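Local coordinates for protein A49R (Vaccinia virus, PDB 4D5R) that inhibits host NF-kappa-B activation by interacting with host BTRC, which diminishes ubiquitination of NFKBIA and keeps p65/RELA in the cytoplasm, at residues Ser15-Val20 against Ile51-Thr56. Residues are numbered along the deposited sequence; the frame is centred on the assembly and turned at random. Where two conformers were deposited one is given.
Sequences SISQLV and ISFLDT
An antiparallel helix pair in the all-helical fold of A49 brings I16 of helix 9-23 against S52 and F53 of helix 49-61. The axes of the two segments run at 154° and come within 9.4 Å. I16 and F53 set the register, with their CA atoms 6.0 Å apart. The I16 side chain reaches the other helix with both branches. CG2 meets the edge of the F53 ring in plane, 3.9 Å from F53 CD1. The CG1-CD1 branch meets S52 instead. With CG1 anti to the backbone N (chi1 -160°), I16 CD1 lies against the S52 side chain, 3.4 Å from S52 OG.

The F53 side chain also touches L13 of helix 9-23 and I139 of helix 132-151. S17 was modelled in two conformers, so its part is less certain. In the one given, S17 OG lies obliquely to the ring, 3.4 Å from F53 CE1, and is hydrogen-bonded to the backbone O of L13, one turn earlier. One turn after I16, V20 packs CG2 on F53 CB at 4.1 Å, and V20 also touches I135 and I139. F53 thus sits where three helices meet.

No hydrogen bond links the two segments. The pair is held mainly by apolar packing around F53, and across it the S52 hydroxyl meets carbon, as does that of S17 in the conformer given.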
ATOM      1  N   SER A  15      -9.766  -2.691 -13.753  1.00 56.38           N
ATOM      2  CA  SER A  15     -11.112  -2.471 -13.183  1.00 56.03           C
ATOM      3  C   SER A  15     -11.063  -1.853 -11.841  1.00 52.17           C
ATOM      4  O   SER A  15     -11.820  -0.942 -11.530  1.00 49.94           O
ATOM      5  CB  SER A  15     -11.924  -3.751 -13.070  1.00 59.65           C
ATOM      6  OG  SER A  15     -12.063  -4.384 -14.346  1.00 68.26           O
ATOM      7  N   ILE A  16     -10.168  -2.317 -10.999  1.00 55.27           N
ATOM      8  CA  ILE A  16     -10.121  -1.733  -9.637  1.00 49.90           C
ATOM      9  C   ILE A  16      -9.611  -0.283  -9.645  1.00 47.00           C
ATOM     10  O   ILE A  16     -10.112   0.540  -8.867  1.00 44.96           O
ATOM     11  CB  ILE A  16      -9.337  -2.637  -8.664  1.00 57.19           C
ATOM     12  CG1 ILE A  16      -9.690  -2.302  -7.189  1.00 60.43           C
ATOM     13  CG2 ILE A  16      -7.835  -2.513  -8.870  1.00 57.75           C
ATOM     14  CD1 ILE A  16     -11.106  -2.728  -6.776  1.00 61.80           C
ATOM     15  N   SER A  17      -8.676   0.048 -10.544  0.75 48.47           N
ATOM     16  CA  SER A  17      -8.203   1.433 -10.699  0.75 50.46           C
ATOM     17  C   SER A  17      -9.331   2.409 -11.162  0.75 50.39           C
ATOM     18  O   SER A  17      -9.451   3.538 -10.629  0.75 46.74           O
ATOM     19  CB  SER A  17      -7.004   1.457 -11.660  0.75 57.66           C
ATOM     20  OG  SER A  17      -5.876   0.853 -11.013  0.75 65.17           O
ATOM     21  N   GLN A  18     -10.199   1.933 -12.053  1.00 49.51           N
ATOM     22  CA  GLN A  18     -11.475   2.687 -12.428  1.00 52.27           C
ATOM     23  C   GLN A  18     -12.435   2.856 -11.243  1.00 53.28           C
ATOM     24  O   GLN A  18     -12.900   3.946 -10.966  1.00 53.13           O
ATOM     25  CB  GLN A  18     -12.232   2.019 -13.541  1.00 55.58           C
ATOM     26  CG  GLN A  18     -11.433   1.928 -14.811  1.00 64.53           C
ATOM     27  CD  GLN A  18     -11.299   3.246 -15.535  1.00 77.68           C
ATOM     28  OE1 GLN A  18     -12.081   4.191 -15.333  1.00 86.89           O
ATOM     29  NE2 GLN A  18     -10.292   3.327 -16.389  1.00 83.61           N
ATOM     30  N   LEU A  19     -12.645   1.807 -10.455  1.00 53.82           N
ATOM     31  CA  LEU A  19     -13.423   1.953  -9.212  1.00 52.79           C
ATOM     32  C   LEU A  19     -12.846   2.939  -8.208  1.00 53.85           C
ATOM     33  O   LEU A  19     -13.600   3.686  -7.529  1.00 54.59           O
ATOM     34  CB  LEU A  19     -13.595   0.572  -8.518  1.00 50.23           C
ATOM     35  CG  LEU A  19     -14.668   0.505  -7.432  1.00 52.83           C
ATOM     36  CD1 LEU A  19     -16.030   0.856  -8.006  1.00 57.42           C
ATOM     37  CD2 LEU A  19     -14.728  -0.856  -6.742  1.00 55.00           C
ATOM     38  N   VAL A  20     -11.514   2.905  -8.037  1.00 47.29           N
ATOM     39  CA  VAL A  20     -10.859   3.852  -7.156  1.00 45.70           C
ATOM     40  C   VAL A  20     -11.247   5.279  -7.582  1.00 47.62           C
ATOM     41  O   VAL A  20     -11.701   6.057  -6.779  1.00 50.56           O
ATOM     42  CB  VAL A  20      -9.285   3.696  -7.085  1.00 45.85           C
ATOM     43  CG1 VAL A  20      -8.617   4.874  -6.390  1.00 47.29           C
ATOM     44  CG2 VAL A  20      -8.836   2.399  -6.396  1.00 46.33           C
ATOM     45  N   ILE A  51      -7.806   0.056  -1.038  1.00 45.35           N
ATOM     46  CA  ILE A  51      -7.212  -1.126  -0.337  1.00 49.18           C
ATOM     47  C   ILE A  51      -7.189  -2.369  -1.217  1.00 50.20           C
ATOM     48  O   ILE A  51      -6.170  -3.060  -1.334  1.00 47.89           O
ATOM     49  CB  ILE A  51      -7.900  -1.389   1.018  1.00 49.03           C
ATOM     50  CG1 ILE A  51      -7.842  -0.143   1.962  1.00 50.67           C
ATOM     51  CG2 ILE A  51      -7.255  -2.584   1.728  1.00 46.07           C
ATOM     52  CD1 ILE A  51      -6.477   0.507   2.213  1.00 49.42           C
ATOM     53  N   SER A  52      -8.301  -2.617  -1.906  1.00 53.42           N
ATOM     54  CA  SER A  52      -8.380  -3.707  -2.844  1.00 50.93           C
ATOM     55  C   SER A  52      -7.304  -3.518  -3.902  1.00 46.77           C
ATOM     56  O   SER A  52      -6.653  -4.459  -4.266  1.00 50.33           O
ATOM     57  CB  SER A  52      -9.802  -3.738  -3.436  1.00 53.46           C
ATOM     58  OG  SER A  52      -9.923  -4.785  -4.355  1.00 61.78           O
ATOM     59  N   PHE A  53      -7.062  -2.287  -4.305  1.00 47.03           N
ATOM     60  CA  PHE A  53      -5.985  -2.007  -5.235  1.00 48.73           C
ATOM     61  C   PHE A  53      -4.615  -2.386  -4.642  1.00 47.83           C
ATOM     62  O   PHE A  53      -3.783  -3.041  -5.301  1.00 50.01           O
ATOM     63  CB  PHE A  53      -5.987  -0.497  -5.588  1.00 47.29           C
ATOM     64  CG  PHE A  53      -4.822  -0.081  -6.385  1.00 47.35           C
ATOM     65  CD1 PHE A  53      -4.774  -0.341  -7.764  1.00 46.15           C
ATOM     66  CD2 PHE A  53      -3.745   0.547  -5.788  1.00 47.62           C
ATOM     67  CE1 PHE A  53      -3.681   0.046  -8.534  1.00 50.86           C
ATOM     68  CE2 PHE A  53      -2.643   0.904  -6.546  1.00 49.44           C
ATOM     69  CZ  PHE A  53      -2.609   0.676  -7.928  1.00 49.58           C
ATOM     70  N   LEU A  54      -4.364  -1.916  -3.422  1.00 45.90           N
ATOM     71  CA  LEU A  54      -3.118  -2.243  -2.710  1.00 45.37           C
ATOM     72  C   LEU A  54      -2.977  -3.763  -2.487  1.00 45.46           C
ATOM     73  O   LEU A  54      -1.934  -4.334  -2.666  1.00 48.47           O
ATOM     74  CB  LEU A  54      -3.118  -1.555  -1.326  1.00 46.43           C
ATOM     75  CG  LEU A  54      -2.966  -0.044  -1.286  1.00 43.39           C
ATOM     76  CD1 LEU A  54      -3.182   0.452   0.140  1.00 43.92           C
ATOM     77  CD2 LEU A  54      -1.571   0.314  -1.802  1.00 43.85           C
ATOM     78  N   ASP A  55      -4.044  -4.411  -2.063  1.00 47.34           N
ATOM     79  CA  ASP A  55      -4.026  -5.822  -1.911  1.00 51.35           C
ATOM     80  C   ASP A  55      -3.653  -6.558  -3.220  1.00 58.46           C
ATOM     81  O   ASP A  55      -2.798  -7.449  -3.253  1.00 53.54           O
ATOM     82  CB  ASP A  55      -5.386  -6.277  -1.446  1.00 52.27           C
ATOM     83  CG  ASP A  55      -5.411  -7.740  -1.182  1.00 63.13           C
ATOM     84  OD1 ASP A  55      -5.022  -8.114  -0.046  1.00 62.29           O
ATOM     85  OD2 ASP A  55      -5.816  -8.502  -2.067  1.00 61.24           O
ATOM     86  N   THR A  56      -4.309  -6.173  -4.296  1.00 51.41           N
ATOM     87  CA  THR A  56      -4.038  -6.774  -5.579  1.00 55.01           C
ATOM     88  C   THR A  56      -2.616  -6.534  -6.001  1.00 50.05           C
ATOM     89  O   THR A  56      -1.928  -7.511  -6.378  1.00 53.09           O
ATOM     90  CB  THR A  56      -5.077  -6.314  -6.594  1.00 54.79           C
ATOM     91  OG1 THR A  56      -6.338  -6.877  -6.185  1.00 54.35           O
ATOM     92  CG2 THR A  56      -4.716  -6.776  -8.016  1.00 60.28           C
TER